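Local coordinates for protein pseudouridine synthase (Pyrococcus abyssi, PDB 2AUS) that probably isomerises uridine to pseudouridine in RNA, as the Cbf5 member of the TruB family of pseudouridine synthases, at residues P105-D119 with R166-I180. Sequence-based numbering, arbitrary orientation.
Sequences PAGKEYVALMHLHGD and RDVLFRVGVEAGTYI. With PO4 (phosphate ion), chain E.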
ATOM      1  N   PRO A 105       4.808  16.405 -26.627  1.00 50.15           N
ATOM      2  CA  PRO A 105       6.021  16.331 -27.443  1.00 50.26           C
ATOM      3  C   PRO A 105       7.297  16.598 -26.646  1.00 50.25           C
ATOM      4  O   PRO A 105       8.396  16.570 -27.199  1.00 51.20           O
ATOM      5  CB  PRO A 105       5.785  17.411 -28.482  1.00 51.34           C
ATOM      6  CG  PRO A 105       5.158  18.485 -27.639  1.00 51.42           C
ATOM      7  CD  PRO A 105       4.144  17.709 -26.807  1.00 49.61           C
ATOM      8  N   ALA A 106       7.154  16.869 -25.353  1.00 49.08           N
ATOM      9  CA  ALA A 106       8.310  17.157 -24.512  1.00 47.30           C
ATOM     10  C   ALA A 106       9.246  15.959 -24.390  1.00 46.62           C
ATOM     11  O   ALA A 106       8.804  14.806 -24.379  1.00 45.11           O
ATOM     12  CB  ALA A 106       7.850  17.602 -23.129  1.00 47.54           C
ATOM     13  N   GLY A 107      10.543  16.243 -24.321  1.00 44.72           N
ATOM     14  CA  GLY A 107      11.523  15.185 -24.173  1.00 44.42           C
ATOM     15  C   GLY A 107      11.532  14.706 -22.734  1.00 44.31           C
ATOM     16  O   GLY A 107      11.045  15.406 -21.848  1.00 44.87           O
ATOM     17  N   LYS A 108      12.074  13.520 -22.484  1.00 43.37           N
ATOM     18  CA  LYS A 108      12.111  13.008 -21.123  1.00 43.28           C
ATOM     19  C   LYS A 108      13.434  12.384 -20.733  1.00 43.83           C
ATOM     20  O   LYS A 108      14.173  11.872 -21.573  1.00 44.06           O
ATOM     21  CB  LYS A 108      10.975  12.006 -20.920  1.00 43.85           C
ATOM     22  CG  LYS A 108       9.625  12.690 -20.958  1.00 47.98           C
ATOM     23  CD  LYS A 108       8.498  11.736 -21.190  1.00 50.98           C
ATOM     24  CE  LYS A 108       7.192  12.502 -21.312  1.00 50.98           C
ATOM     25  NZ  LYS A 108       7.276  13.525 -22.378  1.00 51.54           N
ATOM     26  N   GLU A 109      13.733  12.453 -19.445  1.00 42.33           N
ATOM     27  CA  GLU A 109      14.953  11.873 -18.925  1.00 42.66           C
ATOM     28  C   GLU A 109      14.572  10.901 -17.826  1.00 42.16           C
ATOM     29  O   GLU A 109      13.660  11.156 -17.030  1.00 42.00           O
ATOM     30  CB  GLU A 109      15.877  12.949 -18.353  1.00 44.12           C
ATOM     31  CG  GLU A 109      17.242  12.408 -17.934  1.00 48.35           C
ATOM     32  CD  GLU A 109      18.076  13.430 -17.180  1.00 52.66           C
ATOM     33  OE1 GLU A 109      17.671  13.825 -16.062  1.00 54.78           O
ATOM     34  OE2 GLU A 109      19.128  13.846 -17.714  1.00 55.49           O
ATOM     35  N   TYR A 110      15.273   9.779 -17.785  1.00 42.13           N
ATOM     36  CA  TYR A 110      15.006   8.763 -16.784  1.00 41.17           C
ATOM     37  C   TYR A 110      16.312   8.260 -16.204  1.00 41.39           C
ATOM     38  O   TYR A 110      17.385   8.456 -16.775  1.00 42.96           O
ATOM     39  CB  TYR A 110      14.305   7.565 -17.422  1.00 39.66           C
ATOM     40  CG  TYR A 110      12.940   7.826 -18.003  1.00 41.38           C
ATOM     41  CD1 TYR A 110      11.791   7.595 -17.254  1.00 39.51           C
ATOM     42  CD2 TYR A 110      12.793   8.260 -19.320  1.00 40.16           C
ATOM     43  CE1 TYR A 110      10.527   7.779 -17.799  1.00 43.33           C
ATOM     44  CE2 TYR A 110      11.529   8.450 -19.877  1.00 42.45           C
ATOM     45  CZ  TYR A 110      10.399   8.206 -19.111  1.00 42.77           C
ATOM     46  OH  TYR A 110       9.141   8.388 -19.645  1.00 45.53           O
ATOM     47  N   VAL A 111      16.207   7.620 -15.051  1.00 42.23           N
ATOM     48  CA  VAL A 111      17.348   6.981 -14.430  1.00 41.63           C
ATOM     49  C   VAL A 111      16.820   5.565 -14.319  1.00 39.96           C
ATOM     50  O   VAL A 111      15.733   5.341 -13.787  1.00 39.26           O
ATOM     51  CB  VAL A 111      17.675   7.558 -13.049  1.00 43.06           C
ATOM     52  CG1 VAL A 111      18.682   6.653 -12.337  1.00 44.83           C
ATOM     53  CG2 VAL A 111      18.284   8.936 -13.217  1.00 44.32           C
ATOM     54  N   ALA A 112      17.572   4.607 -14.840  1.00 40.52           N
ATOM     55  CA  ALA A 112      17.108   3.235 -14.826  1.00 40.50           C
ATOM     56  C   ALA A 112      18.142   2.229 -14.394  1.00 40.02           C
ATOM     57  O   ALA A 112      19.339   2.393 -14.623  1.00 40.71           O
ATOM     58  CB  ALA A 112      16.582   2.858 -16.208  1.00 38.44           C
ATOM     59  N   LEU A 113      17.650   1.175 -13.763  1.00 40.71           N
ATOM     60  CA  LEU A 113      18.493   0.093 -13.305  1.00 42.02           C
ATOM     61  C   LEU A 113      18.223  -1.109 -14.213  1.00 41.05           C
ATOM     62  O   LEU A 113      17.131  -1.670 -14.215  1.00 39.36           O
ATOM     63  CB  LEU A 113      18.164  -0.260 -11.856  1.00 40.51           C
ATOM     64  CG  LEU A 113      18.903  -1.490 -11.325  1.00 43.24           C
ATOM     65  CD1 LEU A 113      20.400  -1.308 -11.512  1.00 43.22           C
ATOM     66  CD2 LEU A 113      18.566  -1.692  -9.849  1.00 43.45           C
ATOM     67  N   MET A 114      19.230  -1.495 -14.980  1.00 40.93           N
ATOM     68  CA  MET A 114      19.099  -2.620 -15.891  1.00 41.45           C
ATOM     69  C   MET A 114      19.811  -3.837 -15.317  1.00 41.30           C
ATOM     70  O   MET A 114      20.946  -3.742 -14.850  1.00 40.66           O
ATOM     71  CB  MET A 114      19.705  -2.259 -17.251  1.00 41.36           C
ATOM     72  CG  MET A 114      19.929  -3.451 -18.184  1.00 44.41           C
ATOM     73  SD  MET A 114      20.525  -2.943 -19.808  1.00 45.84           S
ATOM     74  CE  MET A 114      22.269  -2.601 -19.461  1.00 46.22           C
ATOM     75  N   HIS A 115      19.138  -4.979 -15.344  1.00 41.37           N
ATOM     76  CA  HIS A 115      19.733  -6.202 -14.842  1.00 43.97           C
ATOM     77  C   HIS A 115      20.006  -7.159 -16.001  1.00 44.67           C
ATOM     78  O   HIS A 115      19.076  -7.621 -16.659  1.00 43.98           O
ATOM     79  CB  HIS A 115      18.806  -6.877 -13.833  1.00 43.97           C
ATOM     80  CG  HIS A 115      19.397  -8.101 -13.215  1.00 49.15           C
ATOM     81  ND1 HIS A 115      20.513  -8.057 -12.404  1.00 49.95           N
ATOM     82  CD2 HIS A 115      19.067  -9.409 -13.334  1.00 50.17           C
ATOM     83  CE1 HIS A 115      20.845  -9.287 -12.054  1.00 50.96           C
ATOM     84  NE2 HIS A 115      19.985 -10.125 -12.605  1.00 51.96           N
ATOM     85  N   LEU A 116      21.280  -7.448 -16.253  1.00 46.31           N
ATOM     86  CA  LEU A 116      21.657  -8.360 -17.331  1.00 48.40           C
ATOM     87  C   LEU A 116      21.450  -9.799 -16.881  1.00 50.54           C
ATOM     88  O   LEU A 116      21.708 -10.139 -15.726  1.00 49.37           O
ATOM     89  CB  LEU A 116      23.114  -8.138 -17.723  1.00 45.70           C
ATOM     90  CG  LEU A 116      23.374  -6.741 -18.282  1.00 47.47           C
ATOM     91  CD1 LEU A 116      24.844  -6.579 -18.606  1.00 47.37           C
ATOM     92  CD2 LEU A 116      22.507  -6.521 -19.520  1.00 47.66           C
ATOM     93  N   HIS A 117      20.972 -10.640 -17.795  1.00 53.15           N
ATOM     94  CA  HIS A 117      20.714 -12.039 -17.483  1.00 55.06           C
ATOM     95  C   HIS A 117      21.941 -12.928 -17.671  1.00 55.18           C
ATOM     96  O   HIS A 117      21.868 -14.146 -17.513  1.00 55.10           O
ATOM     97  CB  HIS A 117      19.548 -12.547 -18.333  1.00 57.48           C
ATOM     98  CG  HIS A 117      18.242 -11.889 -18.011  1.00 61.77           C
ATOM     99  ND1 HIS A 117      17.649 -11.981 -16.769  1.00 63.97           N
ATOM    100  CD2 HIS A 117      17.421 -11.116 -18.763  1.00 63.31           C
ATOM    101  CE1 HIS A 117      16.520 -11.294 -16.770  1.00 63.35           C
ATOM    102  NE2 HIS A 117      16.358 -10.760 -17.967  1.00 63.57           N
ATOM    103  N   GLY A 118      23.068 -12.305 -17.996  1.00 55.30           N
ATOM    104  CA  GLY A 118      24.303 -13.037 -18.187  1.00 55.31           C
ATOM    105  C   GLY A 118      25.477 -12.101 -18.007  1.00 56.29           C
ATOM    106  O   GLY A 118      25.344 -10.894 -18.218  1.00 56.09           O
ATOM    107  N   ASP A 119      26.626 -12.644 -17.620  1.00 57.89           N
ATOM    108  CA  ASP A 119      27.813 -11.824 -17.405  1.00 59.15           C
ATOM    109  C   ASP A 119      28.349 -11.215 -18.698  1.00 59.40           C
ATOM    110  O   ASP A 119      28.490 -11.895 -19.713  1.00 60.66           O
ATOM    111  CB  ASP A 119      28.906 -12.649 -16.730  1.00 61.60           C
ATOM    112  CG  ASP A 119      28.419 -13.334 -15.470  1.00 64.38           C
ATOM    113  OD1 ASP A 119      27.772 -12.663 -14.640  1.00 64.71           O
ATOM    114  OD2 ASP A 119      28.680 -14.548 -15.314  1.00 67.08           O
ATOM    115  N   ARG A 166      26.151  -7.576 -13.102  1.00 49.81           N
ATOM    116  CA  ARG A 166      25.015  -7.630 -14.004  1.00 50.52           C
ATOM    117  C   ARG A 166      24.086  -6.435 -13.872  1.00 50.56           C
ATOM    118  O   ARG A 166      23.124  -6.308 -14.631  1.00 51.06           O
ATOM    119  CB  ARG A 166      24.225  -8.911 -13.765  1.00 51.77           C
ATOM    120  CG  ARG A 166      25.037 -10.158 -14.014  1.00 56.08           C
ATOM    121  CD  ARG A 166      24.151 -11.362 -14.160  1.00 58.12           C
ATOM    122  NE  ARG A 166      24.935 -12.542 -14.490  1.00 61.52           N
ATOM    123  CZ  ARG A 166      24.408 -13.741 -14.707  1.00 63.36           C
ATOM    124  NH1 ARG A 166      23.091 -13.909 -14.629  1.00 62.86           N
ATOM    125  NH2 ARG A 166      25.196 -14.769 -14.995  1.00 63.34           N
ATOM    126  N   ASP A 167      24.368  -5.564 -12.910  1.00 50.05           N
ATOM    127  CA  ASP A 167      23.533  -4.395 -12.687  1.00 50.09           C
ATOM    128  C   ASP A 167      24.127  -3.138 -13.295  1.00 47.75           C
ATOM    129  O   ASP A 167      25.282  -2.786 -13.044  1.00 47.74           O
ATOM    130  CB  ASP A 167      23.293  -4.199 -11.190  1.00 53.47           C
ATOM    131  CG  ASP A 167      22.452  -5.315 -10.585  1.00 56.90           C
ATOM    132  OD1 ASP A 167      21.286  -5.484 -11.011  1.00 56.76           O
ATOM    133  OD2 ASP A 167      22.962  -6.020  -9.686  1.00 59.89           O
ATOM    134  N   VAL A 168      23.321  -2.471 -14.109  1.00 45.43           N
ATOM    135  CA  VAL A 168      23.758  -1.258 -14.779  1.00 43.29           C
ATOM    136  C   VAL A 168      22.799  -0.128 -14.460  1.00 41.79           C
ATOM    137  O   VAL A 168      21.621  -0.191 -14.792  1.00 40.39           O
ATOM    138  CB  VAL A 168      23.817  -1.459 -16.314  1.00 43.63           C
ATOM    139  CG1 VAL A 168      24.338  -0.192 -16.997  1.00 42.11           C
ATOM    140  CG2 VAL A 168      24.710  -2.645 -16.645  1.00 42.79           C
ATOM    141  N   LEU A 169      23.317   0.894 -13.791  1.00 41.71           N
ATOM    142  CA  LEU A 169      22.530   2.062 -13.428  1.00 42.21           C
ATOM    143  C   LEU A 169      22.886   3.151 -14.441  1.00 43.59           C
ATOM    144  O   LEU A 169      24.044   3.571 -14.531  1.00 44.86           O
ATOM    145  CB  LEU A 169      22.889   2.517 -12.008  1.00 40.22           C
ATOM    146  CG  LEU A 169      22.239   3.809 -11.501  1.00 41.67           C
ATOM    147  CD1 LEU A 169      20.740   3.608 -11.322  1.00 38.20           C
ATOM    148  CD2 LEU A 169      22.877   4.219 -10.173  1.00 41.37           C
ATOM    149  N   PHE A 170      21.905   3.610 -15.211  1.00 42.61           N
ATOM    150  CA  PHE A 170      22.200   4.637 -16.199  1.00 42.28           C
ATOM    151  C   PHE A 170      21.126   5.697 -16.333  1.00 41.93           C
ATOM    152  O   PHE A 170      19.972   5.485 -15.967  1.00 40.52           O
ATOM    153  CB  PHE A 170      22.468   3.992 -17.559  1.00 42.41           C
ATOM    154  CG  PHE A 170      21.256   3.373 -18.201  1.00 42.58           C
ATOM    155  CD1 PHE A 170      20.541   4.061 -19.176  1.00 43.74           C
ATOM    156  CD2 PHE A 170      20.854   2.084 -17.860  1.00 43.39           C
ATOM    157  CE1 PHE A 170      19.443   3.473 -19.811  1.00 43.55           C
ATOM    158  CE2 PHE A 170      19.760   1.490 -18.485  1.00 44.46           C
ATOM    159  CZ  PHE A 170      19.054   2.187 -19.465  1.00 44.88           C
ATOM    160  N   ARG A 171      21.534   6.850 -16.848  1.00 43.30           N
ATOM    161  CA  ARG A 171      20.636   7.973 -17.063  1.00 45.74           C
ATOM    162  C   ARG A 171      20.452   8.072 -18.567  1.00 44.93           C
ATOM    163  O   ARG A 171      21.409   7.921 -19.322  1.00 45.51           O
ATOM    164  CB  ARG A 171      21.257   9.255 -16.510  1.00 49.41           C
ATOM    165  CG  ARG A 171      20.570  10.532 -16.962  1.00 54.26           C
ATOM    166  CD  ARG A 171      21.199  11.742 -16.284  1.00 56.00           C
ATOM    167  NE  ARG A 171      20.727  11.874 -14.910  1.00 61.08           N
ATOM    168  CZ  ARG A 171      21.511  12.067 -13.855  1.00 62.88           C
ATOM    169  NH1 ARG A 171      22.828  12.148 -14.006  1.00 64.46           N
ATOM    170  NH2 ARG A 171      20.974  12.187 -12.645  1.00 62.90           N
ATOM    171  N   VAL A 172      19.221   8.305 -19.003  1.00 43.99           N
ATOM    172  CA  VAL A 172      18.945   8.386 -20.425  1.00 42.68           C
ATOM    173  C   VAL A 172      17.975   9.501 -20.776  1.00 42.81           C
ATOM    174  O   VAL A 172      16.946   9.674 -20.120  1.00 43.44           O
ATOM    175  CB  VAL A 172      18.373   7.036 -20.944  1.00 43.19           C
ATOM    176  CG1 VAL A 172      17.131   6.659 -20.156  1.00 42.00           C
ATOM    177  CG2 VAL A 172      18.048   7.137 -22.417  1.00 42.42           C
ATOM    178  N   GLY A 173      18.325  10.263 -21.808  1.00 42.42           N
ATOM    179  CA  GLY A 173      17.474  11.338 -22.281  1.00 41.94           C
ATOM    180  C   GLY A 173      16.831  10.778 -23.532  1.00 43.35           C
ATOM    181  O   GLY A 173      17.522  10.175 -24.358  1.00 42.82           O
ATOM    182  N   VAL A 174      15.521  10.959 -23.681  1.00 42.16           N
ATOM    183  CA  VAL A 174      14.817  10.422 -24.833  1.00 42.21           C
ATOM    184  C   VAL A 174      13.727  11.331 -25.385  1.00 44.00           C
ATOM    185  O   VAL A 174      13.227  12.226 -24.702  1.00 44.38           O
ATOM    186  CB  VAL A 174      14.149   9.077 -24.487  1.00 42.41           C
ATOM    187  CG1 VAL A 174      15.189   8.083 -23.993  1.00 40.36           C
ATOM    188  CG2 VAL A 174      13.061   9.294 -23.423  1.00 41.43           C
ATOM    189  N   GLU A 175      13.355  11.074 -26.633  1.00 45.02           N
ATOM    190  CA  GLU A 175      12.306  11.827 -27.298  1.00 46.61           C
ATOM    191  C   GLU A 175      10.986  11.364 -26.676  1.00 46.08           C
ATOM    192  O   GLU A 175      10.907  10.262 -26.135  1.00 46.06           O
ATOM    193  CB  GLU A 175      12.322  11.515 -28.801  1.00 48.50           C
ATOM    194  CG  GLU A 175      11.356  12.342 -29.629  1.00 53.97           C
ATOM    195  CD  GLU A 175      11.425  12.029 -31.118  1.00 57.73           C
ATOM    196  OE1 GLU A 175      10.814  12.781 -31.913  1.00 58.75           O
ATOM    197  OE2 GLU A 175      12.083  11.033 -31.492  1.00 57.67           O
ATOM    198  N   ALA A 176       9.953  12.196 -26.742  1.00 45.71           N
ATOM    199  CA  ALA A 176       8.660  11.822 -26.184  1.00 46.81           C
ATOM    200  C   ALA A 176       8.168  10.515 -26.803  1.00 46.49           C
ATOM    201  O   ALA A 176       8.359  10.275 -27.991  1.00 46.81           O
ATOM    202  CB  ALA A 176       7.649  12.925 -26.436  1.00 48.09           C
ATOM    203  N   GLY A 177       7.549   9.665 -25.990  1.00 47.37           N
ATOM    204  CA  GLY A 177       7.036   8.402 -26.496  1.00 46.37           C
ATOM    205  C   GLY A 177       8.029   7.253 -26.553  1.00 47.70           C
ATOM    206  O   GLY A 177       7.705   6.175 -27.058  1.00 48.29           O
ATOM    207  N   THR A 178       9.240   7.461 -26.053  1.00 45.84           N
ATOM    208  CA  THR A 178      10.226   6.391 -26.070  1.00 46.58           C
ATOM    209  C   THR A 178       9.990   5.482 -24.866  1.00 47.76           C
ATOM    210  O   THR A 178       9.872   5.957 -23.732  1.00 47.78           O
ATOM    211  CB  THR A 178      11.664   6.948 -26.007  1.00 47.48           C
ATOM    212  OG1 THR A 178      11.853   7.903 -27.058  1.00 48.11           O
ATOM    213  CG2 THR A 178      12.679   5.821 -26.170  1.00 45.73           C
ATOM    214  N   TYR A 179       9.900   4.183 -25.119  1.00 47.11           N
ATOM    215  CA  TYR A 179       9.682   3.198 -24.065  1.00 49.72           C
ATOM    216  C   TYR A 179      11.027   2.710 -23.541  1.00 48.97           C
ATOM    217  O   TYR A 179      11.790   2.066 -24.268  1.00 47.38           O
ATOM    218  CB  TYR A 179       8.888   2.011 -24.614  1.00 54.76           C
ATOM    219  CG  TYR A 179       7.475   2.353 -25.031  1.00 63.36           C
ATOM    220  CD1 TYR A 179       6.724   1.468 -25.809  1.00 67.52           C
ATOM    221  CD2 TYR A 179       6.868   3.539 -24.613  1.00 66.53           C
ATOM    222  CE1 TYR A 179       5.400   1.754 -26.158  1.00 68.72           C
ATOM    223  CE2 TYR A 179       5.548   3.834 -24.955  1.00 68.69           C
ATOM    224  CZ  TYR A 179       4.823   2.937 -25.725  1.00 70.13           C
ATOM    225  OH  TYR A 179       3.518   3.223 -26.059  1.00 73.23           O
ATOM    226  N   ILE A 180      11.316   3.005 -22.278  1.00 46.58           N
ATOM    227  CA  ILE A 180      12.582   2.594 -21.690  1.00 44.85           C
ATOM    228  C   ILE A 180      12.696   1.088 -21.530  1.00 44.62           C
ATOM    229  O   ILE A 180      13.771   0.521 -21.729  1.00 43.52           O
ATOM    230  CB  ILE A 180      12.805   3.253 -20.322  1.00 43.18           C
ATOM    231  CG1 ILE A 180      12.578   4.764 -20.435  1.00 43.28           C
ATOM    232  CG2 ILE A 180      14.222   2.957 -19.828  1.00 42.99           C
ATOM    233  CD1 ILE A 180      13.396   5.435 -21.528  1.00 43.08           C
TER
HETATM  234  P   PO4 E1004       6.489   9.335 -22.838  1.00 89.35           P
HETATM  235  O1  PO4 E1004       8.014   9.323 -22.957  1.00 88.15           O
HETATM  236  O2  PO4 E1004       5.605  10.319 -23.641  1.00 87.41           O
HETATM  237  O3  PO4 E1004       6.052   9.351 -21.331  1.00 88.11           O
HETATM  238  O4  PO4 E1004       6.228   7.964 -23.434  1.00 88.43           O
HETATM  239  O   HOH W   1      10.218  14.829 -27.957  1.00 51.34           O
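Leu116 N donates to Arg166 O at 2.7 Å, nearly straight at 175°, at the far end of two central antiparallel strands, 108-116 and 167-174, in the six-stranded sheet of the TruB-like catalytic domain. The Arg166 side chain adds a salt bridge from NE to Asp119 OD1, 2.8 Å long. NE points straight at OD1 in the guanidinium plane but meets it from above the carboxylate. CG of Arg166 stands anti to the carbonyl carbon (chi1 -61°), and the chain runs extended to NE, past Leu116 O, laying the guanidinium face over Gly118 CA, 3.5 Å from the plane. Cut back to an alanine here, the side chain would probably leave the Asp119 carboxylate without its cationic mate and Gly118 CA without the flat group now lying over it. Next along, His115 ND1 donates to Asp167 OD1 (3.0 Å), while Asp167 OD2 forms a salt bridge with a basic side chain of another protein's chain.

Between the strands, paired backbone bonds run from Met114 and Val168 to Lys108 and Val174. On the face carrying Ala112, small Ala112 accommodates the Phe170 ring, whose edge meets Met114 CB; helices 122-131 and 180-191 pack here. Across the sheet, Glu109 and Arg171 make only a long salt bridge, their stronger partners being Tyr157 and Glu159. Back on the Ala112 face, branched Ile180 sets CG1 over one face of the Tyr110 ring in a CH-pi contact, 3.9 Å from its centroid, while Val174 CG2 touches the ring edge at Tyr110 CE2, 4.0 Å away.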